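Local coordinates for protein maleylpyruvate isomerase (Ralstonia sp., PDB 2V6K) that catalyses the glutathione-dependent isomerisation of maleylpyruvate to fumarylpyruvate in bacterial naphthalene degradation, working as a homodimeric zeta-class glutathione S-transferase, at residues A142-L147 and P185-R190. Residues are numbered along the deposited sequence; the frame is centred on the assembly and turned at random.
Sequences AYEALL and PYPLIR
Glu144 is the bump of this contact: its carboxylate pushes into the hollow formed by the first turn of helix 187-196, where Tyr186, Pro187, Leu188 and Ile189 close around it. CG stands anti to the backbone N (chi1 -178°), and a bend at chi2 (81°) turns CD toward Tyr186 and the start of the helix. Each oxygen uses its syn lone pair: OE2 takes the N-H of Leu188 at 2.8 Å, and OE1 that of Ile189 at 2.9 Å, both nearly straight. Two bonds thus grip the carboxylate and fix its rotation, while the positive end of the helix dipole probably stabilises its charge. Glutamate suits the place, with a chain long enough to span from one helix to the other and two acceptors for neighbouring amides. Tyr186 holds the N-cap position, but tyrosine has no short acceptor to turn back on the amides that follow; the carboxylate from helix 125-149 takes them instead, within the all-helical C-terminal domain of the glutathione S-transferase fold. Pro187, with no N-H to satisfy, fits the first turn, and its CD lies 3.1 Å from Glu144 OE2. Leu188 lays CB and CG against the same oxygen, both at 3.3 Å. The ring of Tyr186 meets Glu144 CB at its edge, and its hydroxyl hydrogen-bonds Asp141, on helix 125-149. Beside the carboxylate, Leu147 is an apolar knob, its CD1 3.9 Å from both Ile189 CG1 and Leu188 CB. Ile189 crosses Tyr143 obliquely, its apolar CG1-CD1 limb suiting this buried slot, and helix 164-178 closes over both through Leu169.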
# COMPACT_ATOMS: atom_id res chain seq x y z
N ALA A 142 -14.72 5.38 3.51
CA ALA A 142 -13.72 6.08 4.33
C ALA A 142 -13.17 7.30 3.62
O ALA A 142 -13.05 8.37 4.23
CB ALA A 142 -12.60 5.13 4.72
N TYR A 143 -12.81 7.15 2.34
CA TYR A 143 -12.24 8.24 1.55
C TYR A 143 -13.23 9.41 1.49
O TYR A 143 -12.87 10.57 1.74
CB TYR A 143 -11.90 7.73 0.15
CG TYR A 143 -10.89 8.53 -0.63
CD1 TYR A 143 -9.63 8.04 -0.88
CD2 TYR A 143 -11.23 9.78 -1.16
CE1 TYR A 143 -8.71 8.76 -1.63
CE2 TYR A 143 -10.31 10.52 -1.90
CZ TYR A 143 -9.05 10.00 -2.13
OH TYR A 143 -8.12 10.70 -2.86
N GLU A 144 -14.49 9.09 1.16
CA GLU A 144 -15.56 10.08 1.10
C GLU A 144 -15.74 10.81 2.43
O GLU A 144 -15.90 12.04 2.46
CB GLU A 144 -16.87 9.40 0.70
CG GLU A 144 -18.07 10.32 0.56
CD GLU A 144 -18.12 11.06 -0.77
OE1 GLU A 144 -17.27 10.81 -1.66
OE2 GLU A 144 -19.03 11.90 -0.92
N ALA A 145 -15.72 10.06 3.53
CA ALA A 145 -15.86 10.66 4.86
C ALA A 145 -14.71 11.63 5.14
O ALA A 145 -14.93 12.71 5.72
CB ALA A 145 -15.91 9.58 5.93
N LEU A 146 -13.50 11.27 4.73
CA LEU A 146 -12.34 12.15 4.92
C LEU A 146 -12.41 13.41 4.08
O LEU A 146 -12.03 14.49 4.54
CB LEU A 146 -11.03 11.39 4.69
CG LEU A 146 -10.73 10.33 5.75
CD1 LEU A 146 -9.60 9.43 5.29
CD2 LEU A 146 -10.39 10.97 7.09
N LEU A 147 -12.93 13.29 2.86
CA LEU A 147 -13.13 14.46 1.99
C LEU A 147 -14.11 15.45 2.62
O LEU A 147 -13.97 16.66 2.45
CB LEU A 147 -13.65 14.05 0.61
CG LEU A 147 -12.70 13.26 -0.30
CD1 LEU A 147 -13.35 13.00 -1.65
CD2 LEU A 147 -11.38 13.98 -0.48
N PRO A 185 -23.44 6.87 -3.53
CA PRO A 185 -23.09 7.30 -2.17
C PRO A 185 -21.85 8.18 -2.02
O PRO A 185 -21.58 8.65 -0.91
CB PRO A 185 -22.85 5.97 -1.44
CG PRO A 185 -23.61 4.96 -2.23
CD PRO A 185 -23.40 5.40 -3.64
N TYR A 186 -21.12 8.41 -3.11
CA TYR A 186 -19.84 9.12 -3.04
C TYR A 186 -19.80 10.37 -3.91
O TYR A 186 -19.00 10.46 -4.84
CB TYR A 186 -18.68 8.16 -3.40
CG TYR A 186 -18.85 6.81 -2.76
CD1 TYR A 186 -18.74 6.66 -1.38
CD2 TYR A 186 -19.16 5.68 -3.52
CE1 TYR A 186 -18.93 5.44 -0.78
CE2 TYR A 186 -19.34 4.44 -2.92
CZ TYR A 186 -19.22 4.34 -1.55
OH TYR A 186 -19.39 3.12 -0.92
N PRO A 187 -20.67 11.35 -3.61
CA PRO A 187 -20.70 12.55 -4.45
C PRO A 187 -19.40 13.36 -4.44
O PRO A 187 -19.07 13.98 -5.45
CB PRO A 187 -21.84 13.37 -3.85
CG PRO A 187 -21.93 12.91 -2.43
CD PRO A 187 -21.65 11.44 -2.51
N LEU A 188 -18.69 13.35 -3.32
CA LEU A 188 -17.46 14.14 -3.24
C LEU A 188 -16.38 13.50 -4.09
O LEU A 188 -15.68 14.19 -4.84
CB LEU A 188 -17.02 14.34 -1.79
CG LEU A 188 -18.04 15.04 -0.86
CD1 LEU A 188 -17.51 15.14 0.55
CD2 LEU A 188 -18.47 16.42 -1.38
N ILE A 189 -16.27 12.18 -4.02
CA ILE A 189 -15.38 11.43 -4.90
C ILE A 189 -15.76 11.64 -6.36
O ILE A 189 -14.89 11.89 -7.20
CB ILE A 189 -15.39 9.92 -4.52
CG1 ILE A 189 -14.57 9.70 -3.24
CG2 ILE A 189 -14.85 9.06 -5.66
CD1 ILE A 189 -14.66 8.29 -2.67
N ARG A 190 -17.05 11.58 -6.68
CA ARG A 190 -17.48 11.78 -8.06
C ARG A 190 -17.10 13.17 -8.55
O ARG A 190 -16.67 13.33 -9.70
CB ARG A 190 -18.98 11.52 -8.21
CG ARG A 190 -19.34 10.04 -8.20
CD ARG A 190 -20.82 9.80 -8.50
NE ARG A 190 -21.69 9.97 -7.33
CZ ARG A 190 -22.50 11.01 -7.12
NH1 ARG A 190 -22.54 12.03 -7.99
NH2 ARG A 190 -23.26 11.05 -6.04